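Local coordinates for DNA damage response protein Rtt109, putative (Neosartorya fumigata, PDB 5ZB9) that probably catalyses transfer of an acetyl group from acetyl-CoA to lysines of histone H3, at residues 164-169 / 207-212; 171-176 / 317-322. All coordinates share one frame; numbering follows the deposited sequence. Where two conformers were deposited one is given.

Contact 1: residues 164-169 / 207-212; sequences GLIKWW and LIVPGC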
# COMPACT_ATOMS: atom_id res chain seq x y z
N GLY A 164 16.18 1.44 6.59
CA GLY A 164 16.17 0.15 5.95
C GLY A 164 14.81 -0.20 5.37
O GLY A 164 14.73 -0.79 4.29
N LEU A 165 13.75 0.15 6.09
CA LEU A 165 12.39 -0.13 5.62
C LEU A 165 12.02 0.69 4.39
O LEU A 165 11.39 0.18 3.46
CB LEU A 165 11.38 0.13 6.73
CG LEU A 165 11.01 -1.13 7.50
CD1 LEU A 165 10.16 -0.79 8.72
CD2 LEU A 165 10.30 -2.11 6.58
N ILE A 166 12.43 1.96 4.37
CA ILE A 166 12.19 2.80 3.21
C ILE A 166 12.91 2.22 1.97
O ILE A 166 12.30 2.12 0.90
CB ILE A 166 12.63 4.25 3.47
CG1 ILE A 166 11.80 4.85 4.60
CG2 ILE A 166 12.49 5.10 2.21
CD1 ILE A 166 12.39 6.13 5.19
N LYS A 167 14.17 1.82 2.10
CA LYS A 167 14.86 1.22 0.97
C LYS A 167 14.21 -0.10 0.56
O LYS A 167 14.12 -0.41 -0.63
CB LYS A 167 16.34 0.98 1.27
CG LYS A 167 17.13 2.26 1.40
CD LYS A 167 18.58 1.99 1.77
CE LYS A 167 19.26 3.28 2.23
NZ LYS A 167 20.71 3.13 2.53
N TRP A 168 13.76 -0.86 1.55
CA TRP A 168 13.14 -2.16 1.29
C TRP A 168 11.87 -2.01 0.46
O TRP A 168 11.69 -2.68 -0.55
CB TRP A 168 12.84 -2.87 2.62
CG TRP A 168 12.39 -4.30 2.49
CD1 TRP A 168 13.18 -5.41 2.36
CD2 TRP A 168 11.03 -4.79 2.49
NE1 TRP A 168 12.40 -6.55 2.28
CE2 TRP A 168 11.09 -6.19 2.36
CE3 TRP A 168 9.79 -4.16 2.59
CZ2 TRP A 168 9.94 -6.98 2.33
CZ3 TRP A 168 8.64 -4.95 2.56
CH2 TRP A 168 8.73 -6.34 2.44
N TRP A 169 11.00 -1.10 0.89
CA TRP A 169 9.73 -0.89 0.20
C TRP A 169 9.93 -0.35 -1.21
O TRP A 169 9.17 -0.67 -2.11
CB TRP A 169 8.84 0.05 1.01
CG TRP A 169 8.05 -0.67 2.06
CD1 TRP A 169 8.14 -0.51 3.42
CD2 TRP A 169 7.06 -1.68 1.84
NE1 TRP A 169 7.26 -1.35 4.05
CE2 TRP A 169 6.58 -2.08 3.10
CE3 TRP A 169 6.52 -2.28 0.70
CZ2 TRP A 169 5.59 -3.04 3.25
CZ3 TRP A 169 5.54 -3.23 0.84
CH2 TRP A 169 5.09 -3.61 2.11
N LEU A 207 8.67 9.54 -4.07
CA LEU A 207 9.07 9.30 -2.69
C LEU A 207 9.35 10.61 -1.97
O LEU A 207 10.04 11.47 -2.49
CB LEU A 207 10.30 8.40 -2.63
CG LEU A 207 10.85 8.20 -1.21
CD1 LEU A 207 9.90 7.35 -0.38
CD2 LEU A 207 12.28 7.63 -1.21
N ILE A 208 8.80 10.74 -0.77
CA ILE A 208 9.11 11.87 0.09
C ILE A 208 9.48 11.37 1.49
O ILE A 208 8.75 10.60 2.11
CB ILE A 208 7.94 12.85 0.20
CG1 ILE A 208 7.86 13.72 -1.06
CG2 ILE A 208 8.10 13.76 1.41
CD1 ILE A 208 6.82 14.82 -0.96
N VAL A 209 10.63 11.82 1.98
CA VAL A 209 11.06 11.53 3.33
C VAL A 209 11.32 12.84 4.04
O VAL A 209 12.42 13.38 3.95
CB VAL A 209 12.33 10.67 3.35
CG1 VAL A 209 12.67 10.24 4.77
CG2 VAL A 209 12.17 9.46 2.44
N PRO A 210 10.30 13.38 4.73
CA PRO A 210 10.40 14.68 5.40
C PRO A 210 11.62 14.75 6.31
O PRO A 210 11.83 13.83 7.11
CB PRO A 210 9.10 14.78 6.21
CG PRO A 210 8.16 13.83 5.52
CD PRO A 210 9.02 12.71 5.01
N GLY A 211 12.43 15.80 6.17
CA GLY A 211 13.66 15.93 6.93
C GLY A 211 14.88 15.64 6.07
O GLY A 211 16.00 15.99 6.43
N CYS A 212 14.66 14.99 4.94
CA CYS A 212 15.76 14.64 4.05
C CYS A 212 15.69 15.47 2.78
O CYS A 212 14.62 15.58 2.17
CB CYS A 212 15.73 13.15 3.70
SG CYS A 212 16.03 12.04 5.09

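Contact 2: residues 171-176 / 317-322; sequences RVIDPI and GFLWLV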
# COMPACT_ATOMS: atom_id res chain seq x y z
N ARG A 171 12.40 -1.23 -3.08
CA ARG A 171 12.83 -2.40 -3.84
C ARG A 171 11.64 -3.31 -4.15
O ARG A 171 11.64 -4.03 -5.14
CB ARG A 171 13.91 -3.18 -3.09
CG ARG A 171 15.28 -2.50 -3.08
CD ARG A 171 16.35 -3.40 -2.47
NE ARG A 171 16.07 -3.68 -1.06
CZ ARG A 171 16.68 -3.08 -0.04
NH1 ARG A 171 16.35 -3.40 1.20
NH2 ARG A 171 17.61 -2.17 -0.26
N VAL A 172 10.61 -3.26 -3.31
CA VAL A 172 9.38 -4.00 -3.57
C VAL A 172 8.65 -3.39 -4.76
O VAL A 172 8.16 -4.09 -5.65
CB VAL A 172 8.44 -3.99 -2.35
CG1 VAL A 172 7.05 -4.47 -2.73
CG2 VAL A 172 9.02 -4.82 -1.20
N ILE A 173 8.60 -2.06 -4.76
CA ILE A 173 7.89 -1.29 -5.77
C ILE A 173 8.61 -1.26 -7.12
O ILE A 173 7.97 -1.29 -8.17
CB ILE A 173 7.65 0.15 -5.23
CG1 ILE A 173 6.56 0.11 -4.15
CG2 ILE A 173 7.30 1.14 -6.33
CD1 ILE A 173 5.31 -0.58 -4.61
N ASP A 174 9.94 -1.23 -7.10
CA ASP A 174 10.74 -1.02 -8.32
C ASP A 174 10.37 -1.95 -9.49
O ASP A 174 10.17 -1.47 -10.60
CB ASP A 174 12.24 -1.15 -8.00
CG ASP A 174 13.12 -0.50 -9.06
OD1 ASP A 174 12.79 0.61 -9.52
OD2 ASP A 174 14.15 -1.09 -9.43
N PRO A 175 10.26 -3.28 -9.26
CA PRO A 175 9.92 -4.13 -10.41
C PRO A 175 8.50 -3.93 -10.92
O PRO A 175 8.24 -4.15 -12.11
CB PRO A 175 10.09 -5.55 -9.86
CG PRO A 175 10.96 -5.40 -8.67
CD PRO A 175 10.57 -4.09 -8.07
N ILE A 176 7.58 -3.53 -10.05
CA ILE A 176 6.23 -3.22 -10.50
C ILE A 176 6.30 -2.00 -11.40
O ILE A 176 5.75 -2.00 -12.51
CB ILE A 176 5.28 -2.93 -9.34
CG1 ILE A 176 5.31 -4.07 -8.34
CG2 ILE A 176 3.87 -2.71 -9.86
CD1 ILE A 176 4.31 -3.91 -7.22
N GLY A 317 8.99 7.30 5.39
CA GLY A 317 8.95 7.61 3.97
C GLY A 317 7.54 7.43 3.43
O GLY A 317 6.84 6.49 3.81
N PHE A 318 7.13 8.32 2.55
CA PHE A 318 5.84 8.19 1.90
C PHE A 318 6.04 7.90 0.43
O PHE A 318 6.76 8.61 -0.26
CB PHE A 318 5.00 9.45 2.10
CG PHE A 318 4.81 9.82 3.54
CD1 PHE A 318 3.86 9.17 4.31
CD2 PHE A 318 5.59 10.79 4.14
CE1 PHE A 318 3.69 9.48 5.64
CE2 PHE A 318 5.42 11.12 5.47
CZ PHE A 318 4.46 10.46 6.23
N LEU A 319 5.39 6.84 -0.04
CA LEU A 319 5.61 6.36 -1.39
C LEU A 319 4.31 6.32 -2.21
O LEU A 319 3.28 5.84 -1.75
CB LEU A 319 6.23 4.97 -1.32
CG LEU A 319 6.73 4.38 -2.63
CD1 LEU A 319 7.86 5.24 -3.13
CD2 LEU A 319 7.24 2.99 -2.38
N TRP A 320 4.37 6.86 -3.43
CA TRP A 320 3.26 6.77 -4.35
C TRP A 320 3.77 6.26 -5.69
O TRP A 320 4.62 6.89 -6.31
CB TRP A 320 2.55 8.12 -4.53
CG TRP A 320 2.20 8.78 -3.24
CD1 TRP A 320 1.06 8.59 -2.51
CD2 TRP A 320 3.00 9.71 -2.51
NE1 TRP A 320 1.10 9.36 -1.37
CE2 TRP A 320 2.28 10.05 -1.35
CE3 TRP A 320 4.25 10.29 -2.73
CZ2 TRP A 320 2.78 10.95 -0.40
CZ3 TRP A 320 4.74 11.19 -1.79
CH2 TRP A 320 4.00 11.51 -0.64
N LEU A 321 3.27 5.11 -6.11
CA LEU A 321 3.53 4.63 -7.45
C LEU A 321 2.31 4.98 -8.29
O LEU A 321 1.22 4.46 -8.05
CB LEU A 321 3.80 3.13 -7.46
CG LEU A 321 3.83 2.50 -8.86
CD1 LEU A 321 5.02 3.04 -9.67
CD2 LEU A 321 3.87 0.98 -8.75
N VAL A 322 2.48 5.88 -9.25
CA VAL A 322 1.34 6.32 -10.05
C VAL A 322 1.40 5.73 -11.46
O VAL A 322 2.34 5.99 -12.23
CB VAL A 322 1.26 7.86 -10.14
CG1 VAL A 322 0.04 8.28 -10.96
CG2 VAL A 322 1.20 8.47 -8.75

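Contact 1: residues 164-169 / 207-212
Ile166 reaches from helix 162-177 to the end of strand 202-208 and the turn that follows it, and meets two aliphatic side chains there, one with each of its branches. Its longer arm runs out to Val209, and the two side chains approach tip to tip, with CD1 of Ile166 4.1 Å from CG1 of Val209. The shorter branch serves Leu207: CG2 of Ile166 lies 4.3 Å from CD2 of Leu207. This division follows from the first torsion of Ile166 (chi1 -63°), which turns CG1 beside the backbone N and leaves CG2 anti to it, so that the two arms diverge toward residues two apart in sequence. On Val209 the methyl used is CG1, the one anti to its own backbone N.

Leu207 is still part of the strand, hydrogen-bonded through its backbone to Leu236, whereas Val209 begins the type II turn that ends at Cys212, closed by a hydrogen bond from Cys212 N to Val209 O of 2.9 Å. Gly211 takes the third position of the turn with a positive phi (104°), where a CB would jam against the preceding carbonyl O. Phe220 touches both Ile166 and Leu207, and Ala140 of strand 133-140 also packs on Ile166. On another side of the same helical turn Trp168, a CoA-binding residue in another structure of this protein, sets CZ3 over the centre of the Trp169 ring, 3.5 Å above its plane.

With no hydrogen bond between the segments and only 107 Å² buried, helix and strand-to-turn junction meet here through branched aliphatic groups alone, a buried join that depends on shape and on exclusion of water.

Contact 2: residues 171-176 / 317-322
Ile173 faces strand 317-324 and passes two of its leucines, the side chains sliding by in opposite directions. Its CG1 presses on CD2 of Leu319 at 3.4 Å, while CG2, anti to the backbone N, lies 4.2 Å from CB of Leu321. Ile173 thus meets two leucines two apart on the strand, each with a different one of its own branches. Helix and strand segments run nearly parallel, at 9° with axes 10.2 Å apart, and the helix lies along one face of the mixed sheet of the acetyltransferase fold; strand 317-324 sits in that sheet between strands 133-140 and 202-208, antiparallel to both. Asp174, on the side of the helix turned from the strand, forms a salt bridge with Arg178 and hydrogen bonds with Thr224 and Trp235. At Pro175 the helix is kinked, since the proline N has no hydrogen bond to the preceding turn. One residue further on, Ile176 crosses Leu321 obliquely, bringing CG2 to 3.9 Å from CD2 of the leucine. Leu321 keeps its CG anti to the backbone N (chi1 170°), which carries CG toward the helix and, with chi2 65°, brings CD2 to that isoleucine, itself packed against Asn117 and Leu120 of helix 111-127.

Contacts 1 and 2 fix consecutive parts of helix 162-177 on adjacent strands of one sheet, their centres 10 Å apart. The strands are joined by a probable backbone hydrogen bond, Ile208 O to Phe318 N at 2.8 Å. Ile166 CD1 of contact 1 also lies 3.6 Å from the backbone N of Gly317, the neighbouring Pro210 and Phe318 pack (CG to CE2 3.9 Å), and the side chains of Leu207 and Leu319, one from each contact, touch. The helix also bears Trp168 and Arg171, two CoA-binding residues, although no CoA is bound in this model. The side chain of Ile166 is about 9 Å from that of Arg171, and that of Ile173 about 9 Å from that of Trp168.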